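Side-chain contacts in IWS1 (Encephalitozoon cuniculi, PDB 2XPP), which probably takes part in regulating transcription by RNA polymerase II and is here bound to the chain of another protein: residues D64-W69 with L88-T93; L70-D75 with G107-F112. All coordinates share one frame; numbering follows the deposited sequence.

Overall arrangement
Both contacts belong to one all-helical bundle, and their centres lie about 11 Å apart. Contact 1 joins helices 62-70 and 81-92 about 2 Å from the centre of the chain. Contact 2 sits farther out, about 9 Å from that centre, where the chain leaves helix 62-70 and passes helix 106-115. L91 of contact 1 joins the two: its CD1 lies 4.0 Å from L70 CD1 and 4.0 Å from V110 CG2, both in contact 2. A second link is K67 CG on I109 CG2, at 4.0 Å. Toward contact 2 the bundle meets the chain of another protein, which also touches K67 of contact 1.

Contact 1: residues D64-W69 with L88-T93; sequences DEIKGW and LDVLKT
I66 reaches from helix 62-70 to L91 and V90 of helix 81-92, and its side chain can serve as a worked example of how one branched residue joins two helices. CB itself stands back, 4.6 Å from L91 CD2, and leaves the contact to the two branches above it. The short branch, CG2, lies anti to the backbone N and faces the isopropyl end of L91, touching CG and both methyls: CD2 is 3.9 Å away, and CG and CD1 are each at 4.0 Å. The long branch starts at CG1, anti to the carbonyl carbon (chi1 -69°), and touches neither partner; it carries CD1 to two methyl groups, L91 CD2 at 4.1 Å and V90 CG1 at 4.3 Å. The side chains of I66 and L91 slide past each other in opposite directions, and V90 adds one methyl at the tip.

E65 makes a salt bridge to K14 and a hydrogen bond to Q18, both on helix 5-30. L91 and V90 continue the apolar interior toward L130 and L48 respectively. Near the end of helix 81-92, V90 O takes two bonds from T93, one from its backbone N and one from OG1, the latter on a lone pair in the carbonyl plane (C=O...OG1 angle 141°).

With three buried aliphatic side chains and no polar pair between the two segments, this buried contact of the TFIIS N-terminal bundle rests on aliphatic packing and the exclusion of water, not on directional bonds.

Contact 2: residues L70-D75 with G107-F112; sequences LEPLPD and GKIVYF
I109 of helix 106-115 meets L70, E71 and P72 where the chain runs out of helix 62-70, a helix-to-loop contact within the helical bundle of a TFIIS N-terminal domain. E71 is the residue at which helical backbone angles are abandoned, and E71 to L73 run extended past I109.

The apolar contacts come first. L70 and I109 cross obliquely: L70 CB lies 4.0 Å from I109 CG1, and L70 CD1 is 4.2 Å from I109 CG2. P72 brings its ring atom CD to I109 CD1, also at 4.2 Å, and so extends the apolar surface along the loop. Of E71, the aliphatic CG touches I109 CG1.

A second group sets hydrocarbon against backbone. I109 CG1 is turned anti to its own backbone N (chi1 -169°) and points to the end of helix 62-70, while CD1 comes to 4.1 Å from E71 CA.

Two polar bonds to residues beyond the segments complete the site. L70 O is hydrogen-bonded to Y113 OH, farther along helix 106-115, and E71 OE2 to an aromatic side chain in the chain of another protein. P72 and I109 each pack against an aromatic side chain of that chain, making this spot part of the binding surface. Even the carbonyl held by Y113 touches hydrocarbon: L70 O lies 3.7 Å from I109 CG1.

Contact 1: residues D64-W69 with L88-T93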
loop_
_atom_site.group_PDB
_atom_site.type_symbol
_atom_site.label_atom_id
_atom_site.label_comp_id
_atom_site.label_asym_id
_atom_site.label_seq_id
_atom_site.Cartn_x
_atom_site.Cartn_y
_atom_site.Cartn_z
ATOM N N ASP A 64 -6.610 0.610 1.103
ATOM C CA ASP A 64 -6.920 0.948 -0.307
ATOM C C ASP A 64 -6.148 2.189 -0.745
ATOM O O ASP A 64 -5.598 2.212 -1.872
ATOM C CB ASP A 64 -8.426 1.238 -0.496
ATOM C CG ASP A 64 -9.319 0.023 -0.276
ATOM O OD1 ASP A 64 -8.849 -1.098 0.026
ATOM O OD2 ASP A 64 -10.544 0.213 -0.403
ATOM N N GLU A 65 -6.103 3.224 0.106
ATOM C CA GLU A 65 -5.422 4.496 -0.247
ATOM C C GLU A 65 -3.909 4.303 -0.192
ATOM O O GLU A 65 -3.179 4.826 -1.045
ATOM C CB GLU A 65 -5.815 5.645 0.702
ATOM C CG GLU A 65 -7.202 6.207 0.315
ATOM C CD GLU A 65 -8.320 5.196 0.498
ATOM O OE1 GLU A 65 -8.362 4.466 1.529
ATOM O OE2 GLU A 65 -9.184 5.115 -0.395
ATOM N N ILE A 66 -3.437 3.535 0.801
ATOM C CA ILE A 66 -1.991 3.257 0.875
ATOM C C ILE A 66 -1.538 2.519 -0.406
ATOM O O ILE A 66 -0.532 2.910 -1.042
ATOM C CB ILE A 66 -1.600 2.509 2.136
ATOM C CG1 ILE A 66 -1.792 3.457 3.341
ATOM C CG2 ILE A 66 -0.104 2.096 2.054
ATOM C CD1 ILE A 66 -1.703 2.666 4.721
ATOM N N LYS A 67 -2.288 1.481 -0.782
ATOM C CA LYS A 67 -2.069 0.757 -2.048
ATOM C C LYS A 67 -2.028 1.725 -3.241
ATOM O O LYS A 67 -1.112 1.668 -4.053
ATOM C CB LYS A 67 -3.191 -0.230 -2.277
ATOM C CG LYS A 67 -3.107 -1.002 -3.624
ATOM C CD LYS A 67 -4.313 -1.923 -3.751
ATOM C CE LYS A 67 -4.181 -2.794 -4.955
ATOM N NZ LYS A 67 -5.533 -3.448 -5.170
ATOM N N GLY A 68 -3.046 2.573 -3.350
ATOM C CA GLY A 68 -3.092 3.582 -4.446
ATOM C C GLY A 68 -1.858 4.450 -4.524
ATOM O O GLY A 68 -1.337 4.730 -5.634
ATOM N N TRP A 69 -1.430 4.958 -3.389
ATOM C CA TRP A 69 -0.208 5.791 -3.337
ATOM C C TRP A 69 1.060 5.025 -3.756
ATOM O O TRP A 69 2.036 5.645 -4.254
ATOM C CB TRP A 69 -0.015 6.370 -1.942
ATOM C CG TRP A 69 -0.845 7.614 -1.608
ATOM C CD1 TRP A 69 -2.183 7.835 -1.817
ATOM C CD2 TRP A 69 -0.347 8.778 -0.937
ATOM N NE1 TRP A 69 -2.532 9.090 -1.342
ATOM C CE2 TRP A 69 -1.424 9.675 -0.790
ATOM C CE3 TRP A 69 0.929 9.157 -0.478
ATOM C CZ2 TRP A 69 -1.273 10.939 -0.168
ATOM C CZ3 TRP A 69 1.084 10.398 0.123
ATOM C CH2 TRP A 69 -0.020 11.274 0.260
ATOM N N LEU A 88 5.991 1.873 3.050
ATOM C CA LEU A 88 6.305 0.496 3.452
ATOM C C LEU A 88 6.598 0.503 4.957
ATOM O O LEU A 88 6.241 -0.429 5.654
ATOM C CB LEU A 88 7.531 -0.070 2.721
ATOM C CG LEU A 88 7.264 -0.435 1.248
ATOM C CD1 LEU A 88 8.535 -1.029 0.706
ATOM C CD2 LEU A 88 6.091 -1.408 1.022
ATOM N N ASP A 89 7.270 1.554 5.446
ATOM C CA ASP A 89 7.531 1.687 6.902
ATOM C C ASP A 89 6.213 1.735 7.693
ATOM O O ASP A 89 6.105 1.078 8.768
ATOM C CB ASP A 89 8.351 2.963 7.158
ATOM C CG ASP A 89 8.652 3.213 8.631
ATOM O OD1 ASP A 89 9.033 2.259 9.365
ATOM O OD2 ASP A 89 8.549 4.405 9.034
ATOM N N VAL A 90 5.269 2.556 7.234
ATOM C CA VAL A 90 3.909 2.609 7.814
ATOM C C VAL A 90 3.244 1.204 7.905
ATOM O O VAL A 90 2.807 0.789 8.988
ATOM C CB VAL A 90 2.989 3.588 7.056
ATOM C CG1 VAL A 90 1.491 3.414 7.456
ATOM C CG2 VAL A 90 3.426 5.038 7.344
ATOM N N LEU A 91 3.191 0.515 6.767
ATOM C CA LEU A 91 2.560 -0.816 6.685
ATOM C C LEU A 91 3.170 -1.804 7.690
ATOM O O LEU A 91 2.447 -2.607 8.280
ATOM C CB LEU A 91 2.703 -1.341 5.257
ATOM C CG LEU A 91 1.810 -0.633 4.244
ATOM C CD1 LEU A 91 2.214 -1.044 2.898
ATOM C CD2 LEU A 91 0.312 -0.943 4.455
ATOM N N LYS A 92 4.478 -1.705 7.914
ATOM C CA LYS A 92 5.190 -2.632 8.793
ATOM C C LYS A 92 4.680 -2.504 10.229
ATOM O O LYS A 92 4.720 -3.487 11.029
ATOM C CB LYS A 92 6.705 -2.337 8.778
ATOM C CG LYS A 92 7.497 -3.254 9.604
ATOM C CD LYS A 92 8.960 -3.002 9.292
ATOM C CE LYS A 92 9.813 -3.031 10.525
ATOM N NZ LYS A 92 11.228 -2.773 10.109
ATOM N N THR A 93 4.198 -1.307 10.563
ATOM C CA THR A 93 3.778 -0.993 11.931
ATOM C C THR A 93 2.330 -1.379 12.226
ATOM O O THR A 93 1.915 -1.313 13.388
ATOM C CB THR A 93 3.933 0.515 12.313
ATOM O OG1 THR A 93 2.937 1.309 11.665
ATOM C CG2 THR A 93 5.349 1.064 12.004
#

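Contact 2: residues L70-D75 with G107-F112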
loop_
_atom_site.group_PDB
_atom_site.type_symbol
_atom_site.label_atom_id
_atom_site.label_comp_id
_atom_site.label_asym_id
_atom_site.label_seq_id
_atom_site.Cartn_x
_atom_site.Cartn_y
_atom_site.Cartn_z
ATOM N N LEU A 70 1.082 3.712 -3.550
ATOM C CA LEU A 70 2.266 2.882 -3.939
ATOM C C LEU A 70 2.209 2.413 -5.397
ATOM O O LEU A 70 3.211 1.955 -5.972
ATOM C CB LEU A 70 2.291 1.646 -3.042
ATOM C CG LEU A 70 2.694 1.935 -1.565
ATOM C CD1 LEU A 70 2.476 0.642 -0.749
ATOM C CD2 LEU A 70 4.184 2.374 -1.461
ATOM N N GLU A 71 1.027 2.483 -5.975
ATOM C CA GLU A 71 0.811 1.986 -7.353
ATOM C C GLU A 71 1.468 2.854 -8.428
ATOM O O GLU A 71 1.777 4.072 -8.154
ATOM C CB GLU A 71 -0.675 1.825 -7.618
ATOM C CG GLU A 71 -1.205 0.548 -6.994
ATOM C CD GLU A 71 -2.693 0.354 -7.271
ATOM O OE1 GLU A 71 -3.462 1.355 -7.264
ATOM O OE2 GLU A 71 -3.113 -0.790 -7.577
ATOM N N PRO A 72 1.722 2.272 -9.615
ATOM C CA PRO A 72 2.298 3.123 -10.681
ATOM C C PRO A 72 1.366 4.284 -11.034
ATOM O O PRO A 72 0.139 4.177 -10.920
ATOM C CB PRO A 72 2.385 2.196 -11.895
ATOM C CG PRO A 72 2.278 0.796 -11.300
ATOM C CD PRO A 72 1.448 0.899 -10.088
ATOM N N LEU A 73 1.979 5.362 -11.443
ATOM C CA LEU A 73 1.268 6.452 -12.114
ATOM C C LEU A 73 0.668 6.022 -13.478
ATOM O O LEU A 73 1.085 5.001 -14.062
ATOM C CB LEU A 73 2.226 7.632 -12.335
ATOM C CG LEU A 73 2.299 8.336 -10.982
ATOM C CD1 LEU A 73 3.392 7.776 -10.068
ATOM C CD2 LEU A 73 2.343 9.830 -11.104
ATOM N N PRO A 74 -0.318 6.803 -14.006
ATOM C CA PRO A 74 -0.896 6.486 -15.304
ATOM C C PRO A 74 0.101 6.255 -16.454
ATOM O O PRO A 74 -0.197 5.501 -17.402
ATOM C CB PRO A 74 -1.837 7.690 -15.592
ATOM C CG PRO A 74 -2.187 8.181 -14.225
ATOM C CD PRO A 74 -0.926 8.011 -13.411
ATOM N N ASP A 75 1.269 6.886 -16.405
ATOM C CA ASP A 75 2.264 6.757 -17.462
ATOM C C ASP A 75 3.261 5.608 -17.202
ATOM O O ASP A 75 4.278 5.496 -17.898
ATOM C CB ASP A 75 3.009 8.083 -17.675
ATOM C CG ASP A 75 3.911 8.455 -16.482
ATOM O OD1 ASP A 75 3.934 7.737 -15.461
ATOM O OD2 ASP A 75 4.548 9.525 -16.554
ATOM N N GLY A 107 -1.387 -6.377 -0.617
ATOM C CA GLY A 107 -0.365 -7.375 -0.830
ATOM C C GLY A 107 0.156 -7.443 -2.264
ATOM O O GLY A 107 1.338 -7.767 -2.471
ATOM N N LYS A 108 -0.707 -7.145 -3.231
ATOM C CA LYS A 108 -0.332 -7.301 -4.637
ATOM C C LYS A 108 0.704 -6.266 -5.025
ATOM O O LYS A 108 1.646 -6.598 -5.731
ATOM C CB LYS A 108 -1.540 -7.264 -5.546
ATOM C CG LYS A 108 -2.408 -8.485 -5.264
ATOM C CD LYS A 108 -3.722 -8.358 -5.844
ATOM C CE LYS A 108 -4.521 -9.616 -5.592
ATOM N NZ LYS A 108 -5.791 -9.438 -6.269
ATOM N N ILE A 109 0.528 -5.028 -4.575
ATOM C CA ILE A 109 1.547 -3.988 -4.897
ATOM C C ILE A 109 2.824 -4.198 -4.087
ATOM O O ILE A 109 3.923 -4.050 -4.620
ATOM C CB ILE A 109 1.013 -2.526 -4.797
ATOM C CG1 ILE A 109 2.036 -1.518 -5.404
ATOM C CG2 ILE A 109 0.692 -2.105 -3.326
ATOM C CD1 ILE A 109 2.397 -1.722 -6.902
ATOM N N VAL A 110 2.685 -4.618 -2.827
ATOM C CA VAL A 110 3.892 -4.902 -2.040
ATOM C C VAL A 110 4.658 -6.085 -2.639
ATOM O O VAL A 110 5.897 -6.046 -2.695
ATOM C CB VAL A 110 3.555 -5.123 -0.553
ATOM C CG1 VAL A 110 4.831 -5.574 0.237
ATOM C CG2 VAL A 110 2.919 -3.804 0.040
ATOM N N TYR A 111 3.913 -7.106 -3.108
ATOM C CA TYR A 111 4.527 -8.227 -3.772
ATOM C C TYR A 111 5.321 -7.729 -4.992
ATOM O O TYR A 111 6.478 -8.151 -5.215
ATOM C CB TYR A 111 3.516 -9.331 -4.118
ATOM C CG TYR A 111 4.247 -10.510 -4.713
ATOM C CD1 TYR A 111 4.924 -11.422 -3.890
ATOM C CD2 TYR A 111 4.366 -10.637 -6.103
ATOM C CE1 TYR A 111 5.646 -12.476 -4.433
ATOM C CE2 TYR A 111 5.095 -11.684 -6.661
ATOM C CZ TYR A 111 5.716 -12.604 -5.818
ATOM O OH TYR A 111 6.421 -13.657 -6.373
ATOM N N PHE A 112 4.715 -6.808 -5.766
ATOM C CA PHE A 112 5.428 -6.295 -6.915
ATOM C C PHE A 112 6.735 -5.586 -6.507
ATOM O O PHE A 112 7.781 -5.763 -7.151
ATOM C CB PHE A 112 4.540 -5.365 -7.752
ATOM C CG PHE A 112 5.295 -4.739 -8.897
ATOM C CD1 PHE A 112 5.778 -5.530 -9.960
ATOM C CD2 PHE A 112 5.569 -3.399 -8.865
ATOM C CE1 PHE A 112 6.524 -4.934 -11.022
ATOM C CE2 PHE A 112 6.310 -2.798 -9.895
ATOM C CZ PHE A 112 6.788 -3.559 -10.949
#